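PDB 5LY9: variant surface glycoprotein MITAT 1.1 from Trypanosoma brucei brucei, which forms, through this N-terminal domain and the rest of the protein, the parasite's surface coat, whose antigenic variation lets the trypanosome evade the host immune response. Local coordinates for residues 93-98 and 248-253; 213-217 and 242-246. All coordinates share one frame; numbering follows the deposited sequence.

Interaction 1. Residues 93-98 and 248-253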
loop_
_atom_site.group_PDB
_atom_site.type_symbol
_atom_site.label_atom_id
_atom_site.label_comp_id
_atom_site.label_asym_id
_atom_site.label_seq_id
_atom_site.Cartn_x
_atom_site.Cartn_y
_atom_site.Cartn_z
ATOM N N ARG A 93 -1.468 0.860 -5.493
ATOM C CA ARG A 93 -1.375 1.294 -6.877
ATOM C C ARG A 93 -1.219 2.833 -6.923
ATOM O O ARG A 93 -0.351 3.396 -7.633
ATOM C CB ARG A 93 -2.587 0.884 -7.685
ATOM C CG ARG A 93 -2.534 1.266 -9.124
ATOM C CD ARG A 93 -3.897 1.236 -9.756
ATOM N NE ARG A 93 -3.808 1.637 -11.153
ATOM C CZ ARG A 93 -4.863 1.792 -11.918
ATOM N NH1 ARG A 93 -6.105 1.542 -11.452
ATOM N NH2 ARG A 93 -4.698 2.116 -13.168
ATOM N N SER A 94 -2.061 3.552 -6.180
ATOM C CA SER A 94 -2.011 5.006 -6.237
ATOM C C SER A 94 -0.740 5.567 -5.593
ATOM O O SER A 94 -0.106 6.497 -6.144
ATOM C CB SER A 94 -3.241 5.637 -5.558
ATOM O OG SER A 94 -3.257 7.052 -5.688
ATOM N N ALA A 95 -0.369 5.044 -4.450
ATOM C CA ALA A 95 0.898 5.461 -3.805
ATOM C C ALA A 95 2.062 5.275 -4.775
ATOM O O ALA A 95 2.845 6.208 -4.953
ATOM C CB ALA A 95 1.116 4.731 -2.495
ATOM N N ARG A 96 2.166 4.144 -5.451
ATOM C CA ARG A 96 3.341 3.888 -6.305
ATOM C C ARG A 96 3.232 4.650 -7.606
ATOM O O ARG A 96 4.270 5.033 -8.185
ATOM C CB ARG A 96 3.566 2.402 -6.507
ATOM C CG ARG A 96 2.602 1.670 -7.411
ATOM C CD ARG A 96 3.195 1.645 -8.799
ATOM N NE ARG A 96 2.517 0.793 -9.814
ATOM C CZ ARG A 96 1.440 1.146 -10.489
ATOM N NH1 ARG A 96 0.709 2.226 -10.170
ATOM N NH2 ARG A 96 1.005 0.375 -11.459
ATOM N N ALA A 97 2.019 4.911 -8.067
ATOM C CA ALA A 97 1.851 5.628 -9.338
ATOM C C ALA A 97 2.306 7.063 -9.118
ATOM O O ALA A 97 3.078 7.648 -9.942
ATOM C CB ALA A 97 0.430 5.621 -9.750
ATOM N N ALA A 98 1.847 7.630 -8.018
ATOM C CA ALA A 98 2.255 9.020 -7.695
ATOM C C ALA A 98 3.765 9.118 -7.480
ATOM O O ALA A 98 4.401 10.052 -8.017
ATOM C CB ALA A 98 1.525 9.527 -6.441
ATOM N N GLU A 248 -1.406 6.751 -15.535
ATOM C CA GLU A 248 -1.479 5.847 -14.445
ATOM C C GLU A 248 -1.690 6.540 -13.091
ATOM O O GLU A 248 -2.550 6.133 -12.310
ATOM C CB GLU A 248 -0.233 4.950 -14.395
ATOM C CG GLU A 248 -0.201 4.057 -13.171
ATOM C CD GLU A 248 -1.274 2.966 -13.114
ATOM O OE1 GLU A 248 -2.037 2.745 -14.063
ATOM O OE2 GLU A 248 -1.338 2.301 -12.077
ATOM N N ALA A 249 -0.966 7.635 -12.808
ATOM C CA ALA A 249 -1.243 8.390 -11.561
ATOM C C ALA A 249 -2.649 8.953 -11.537
ATOM O O ALA A 249 -3.281 8.927 -10.507
ATOM C CB ALA A 249 -0.258 9.486 -11.326
ATOM N N TRP A 250 -3.125 9.428 -12.677
ATOM C CA TRP A 250 -4.461 9.970 -12.730
ATOM C C TRP A 250 -5.559 8.956 -12.465
ATOM O O TRP A 250 -6.442 9.169 -11.612
ATOM C CB TRP A 250 -4.663 10.706 -14.059
ATOM C CG TRP A 250 -6.044 11.079 -14.368
ATOM C CD1 TRP A 250 -6.759 12.085 -13.840
ATOM C CD2 TRP A 250 -6.841 10.492 -15.396
ATOM N NE1 TRP A 250 -8.018 12.143 -14.465
ATOM C CE2 TRP A 250 -8.098 11.146 -15.387
ATOM C CE3 TRP A 250 -6.646 9.411 -16.252
ATOM C CZ2 TRP A 250 -9.155 10.789 -16.263
ATOM C CZ3 TRP A 250 -7.676 9.060 -17.155
ATOM C CH2 TRP A 250 -8.932 9.731 -17.105
ATOM N N GLU A 251 -5.517 7.884 -13.209
ATOM C CA GLU A 251 -6.500 6.798 -13.059
ATOM C C GLU A 251 -6.395 6.160 -11.684
ATOM O O GLU A 251 -7.423 5.944 -11.017
ATOM C CB GLU A 251 -6.306 5.764 -14.140
ATOM C CG GLU A 251 -7.307 4.639 -14.038
ATOM C CD GLU A 251 -7.294 3.711 -15.230
ATOM O OE1 GLU A 251 -7.914 4.091 -16.278
ATOM O OE2 GLU A 251 -6.640 2.658 -15.128
ATOM N N ALA A 252 -5.178 5.908 -11.192
ATOM C CA ALA A 252 -5.064 5.282 -9.894
ATOM C C ALA A 252 -5.623 6.202 -8.816
ATOM O O ALA A 252 -6.245 5.750 -7.862
ATOM C CB ALA A 252 -3.619 4.961 -9.596
ATOM N N ARG A 253 -5.377 7.503 -8.942
ATOM C CA ARG A 253 -5.932 8.380 -7.942
ATOM C C ARG A 253 -7.454 8.328 -7.940
ATOM O O ARG A 253 -8.103 8.268 -6.879
ATOM C CB ARG A 253 -5.395 9.818 -8.115
ATOM C CG ARG A 253 -5.444 10.560 -6.776
ATOM C CD ARG A 253 -4.987 11.959 -6.834
ATOM N NE ARG A 253 -4.667 12.439 -5.490
ATOM C CZ ARG A 253 -4.362 13.699 -5.216
ATOM N NH1 ARG A 253 -4.366 14.660 -6.198
ATOM N NH2 ARG A 253 -3.981 14.002 -3.949
HETATM O O HOH W 1 -8.327 0.721 -13.089
HETATM O O HOH W 2 -1.629 8.441 -8.022
#

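Interaction 2. Residues 213-217 and 242-246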
loop_
_atom_site.group_PDB
_atom_site.type_symbol
_atom_site.label_atom_id
_atom_site.label_comp_id
_atom_site.label_asym_id
_atom_site.label_seq_id
_atom_site.Cartn_x
_atom_site.Cartn_y
_atom_site.Cartn_z
ATOM N N VAL A 213 10.577 13.572 -22.812
ATOM C CA VAL A 213 11.122 13.674 -21.449
ATOM C C VAL A 213 9.970 14.010 -20.496
ATOM O O VAL A 213 8.822 14.148 -20.918
ATOM C CB VAL A 213 12.286 14.657 -21.366
ATOM C CG1 VAL A 213 13.422 14.209 -22.283
ATOM C CG2 VAL A 213 11.847 16.089 -21.674
ATOM N N LEU A 214 10.269 14.125 -19.210
ATOM C CA LEU A 214 9.242 14.332 -18.184
ATOM C C LEU A 214 8.168 13.248 -18.338
ATOM O O LEU A 214 6.933 13.554 -18.375
ATOM C CB LEU A 214 8.675 15.752 -18.210
ATOM C CG LEU A 214 9.557 16.799 -17.499
ATOM C CD1 LEU A 214 9.299 18.192 -17.992
ATOM C CD2 LEU A 214 9.428 16.746 -15.980
ATOM N N ALA A 215 8.618 11.997 -18.513
ATOM C CA ALA A 215 7.705 10.839 -18.691
ATOM C C ALA A 215 6.633 11.051 -19.764
ATOM O O ALA A 215 5.498 10.607 -19.665
ATOM C CB ALA A 215 7.096 10.481 -17.342
ATOM N N GLY A 216 7.037 11.689 -20.851
ATOM C CA GLY A 216 6.170 11.884 -22.005
ATOM C C GLY A 216 5.476 13.235 -22.098
ATOM O O GLY A 216 4.817 13.523 -23.083
ATOM N N TYR A 217 5.551 14.066 -21.084
ATOM C CA TYR A 217 4.881 15.341 -21.115
ATOM C C TYR A 217 5.523 16.300 -22.096
ATOM O O TYR A 217 4.815 17.054 -22.825
ATOM C CB TYR A 217 4.908 15.961 -19.695
ATOM C CG TYR A 217 4.455 17.355 -19.545
ATOM C CD1 TYR A 217 3.261 17.799 -20.107
ATOM C CD2 TYR A 217 5.164 18.232 -18.778
ATOM C CE1 TYR A 217 2.851 19.114 -19.939
ATOM C CE2 TYR A 217 4.768 19.539 -18.608
ATOM C CZ TYR A 217 3.580 19.987 -19.118
ATOM O OH TYR A 217 3.174 21.312 -18.972
ATOM N N THR A 242 0.616 7.798 -24.943
ATOM C CA THR A 242 1.584 8.914 -25.038
ATOM C C THR A 242 2.293 9.332 -23.754
ATOM O O THR A 242 3.389 9.936 -23.802
ATOM C CB THR A 242 0.922 10.150 -25.630
ATOM O OG1 THR A 242 -0.226 10.573 -24.868
ATOM C CG2 THR A 242 0.415 9.833 -27.139
ATOM N N ALA A 243 1.688 9.013 -22.603
ATOM C CA ALA A 243 2.201 9.509 -21.348
ATOM C C ALA A 243 1.759 8.536 -20.265
ATOM O O ALA A 243 1.022 8.900 -19.372
ATOM C CB ALA A 243 1.691 10.921 -21.111
ATOM N N PRO A 244 2.167 7.258 -20.387
ATOM C CA PRO A 244 1.577 6.248 -19.480
ATOM C C PRO A 244 1.725 6.581 -18.005
ATOM O O PRO A 244 0.800 6.281 -17.273
ATOM C CB PRO A 244 2.295 4.928 -19.821
ATOM C CG PRO A 244 3.450 5.353 -20.588
ATOM C CD PRO A 244 3.126 6.624 -21.321
ATOM N N ALA A 245 2.873 7.040 -17.528
ATOM C CA ALA A 245 2.976 7.314 -16.092
ATOM C C ALA A 245 1.971 8.364 -15.620
ATOM O O ALA A 245 1.498 8.304 -14.466
ATOM C CB ALA A 245 4.381 7.716 -15.692
ATOM N N TRP A 246 1.661 9.346 -16.487
ATOM C CA TRP A 246 0.694 10.401 -16.179
ATOM C C TRP A 246 -0.723 9.853 -16.180
ATOM O O TRP A 246 -1.479 10.142 -15.282
ATOM C CB TRP A 246 0.793 11.537 -17.182
ATOM C CG TRP A 246 2.132 12.199 -17.155
ATOM C CD1 TRP A 246 3.270 11.825 -17.798
ATOM C CD2 TRP A 246 2.443 13.426 -16.509
ATOM N NE1 TRP A 246 4.261 12.741 -17.593
ATOM C CE2 TRP A 246 3.779 13.746 -16.813
ATOM C CE3 TRP A 246 1.733 14.287 -15.691
ATOM C CZ2 TRP A 246 4.410 14.908 -16.293
ATOM C CZ3 TRP A 246 2.361 15.410 -15.184
ATOM C CH2 TRP A 246 3.661 15.713 -15.479
HETATM O O HOH W 3 5.077 7.957 -19.095
#

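Interaction 1. Residues 93-98 and 248-253
An antiparallel helix pair joined by alanine packing and a salt-bridge network, Arg93 and Arg96 against Glu248 and Glu251, sets the short helix 244-254 against the long helix 62-114 of the elongated A-type VSG N-terminal domain. The segment axes approach to 8.3 Å with 155° between their directions. Such closeness rests on small residues: Ala97 CB lies 3.7 Å from Ala249 CA, and Ala252 CB is the same distance from Ser94 CA. Arg93 reaches over Ala252 with an extended chain and grips Glu248 side-on, NE to OE2 at 2.7 Å and NH2 to OE1 at 2.9 Å. Both bonds are nearly straight and lie in the guanidinium plane, but the carboxylate is turned 39° from it. Arg93 NH2 also donates to the anti lone pair of Glu251 OE2, at 2.8 Å. Arg96, bent at chi2 (94°), swings its guanidinium to meet Glu248 end-on, NH1 to the anti lone pair of OE2 and NH2, less straight, from above the carboxylate plane; with Arg93 NE, OE2 receives three N-H groups, and the paired charges probably keep Glu248 ionised. Arg96 NH2 also bonds Pro150 O of the second subunit, linking the network to the dimer interface. Ser94 OG is hydrogen-bonded to Glu256 OE2, and Arg253 forms a salt bridge with Glu20. Between the helices, a water donates to Ser94 O at 3.1 Å and to Ala249 O at 3.0 Å.

Interaction 2. Residues 213-217 and 242-246
The turn linking antiparallel strands 211-213 and 218-220 packs against the start of helix 244-254, with the Trp246 indole as the main side chain between them. With its CG anti to the carbonyl carbon (chi1 -62°), Trp246 presents the edge of its ring to the turn. Trp246 NE1 donates to Leu214 O at 2.9 Å, the acceptor lying in the indole plane, the donor somewhat out of the carbonyl plane. Leu214 O also accepts from Tyr217 N, so one carbonyl ties the turn together and holds the indole. Ala215 CB comes within 3.6 Å of Trp246 NE1 and packs on Ala245 CB at 4.2 Å. Tyr217, its CG anti to the backbone N (chi1 171°), touches Trp246 CZ2 through CB at 3.6 Å; the two rings are inclined at 50°, and Tyr217 OH is hydrogen-bonded to Gln171 O. Gly216 CA lies 3.8 Å from Thr242 O, backbone against backbone. Water 3 bridges Ala215 O and Ala245 N. Leu14 of helix 8-21 touches Leu214, Tyr217 and Trp246, Leu101 of helix 62-114 packs on Trp246, and Glu107 of the second subunit accepts from Leu214 N and Ala215 N just after strand 211-213.

From the N terminus, the chain runs through helices 8-21 and 24-55 into the long helix 62-114, which supplies residues 93-98. It then passes through loops and short strands to the turn 213-217 and on to helix 244-254. Interaction 2 closes a short loop of 24 residues between 217 and 242, and this lies wholly within the 149-residue excursion that interaction 1 closes; the two do not cross. Residues 242-246 and 248-253 follow one another, so the beginning of helix 244-254 meets the turn, and the helix goes on along helix 62-114, which its first residues already touch. With centres 13 Å apart, both contacts also touch the second subunit of the dimer.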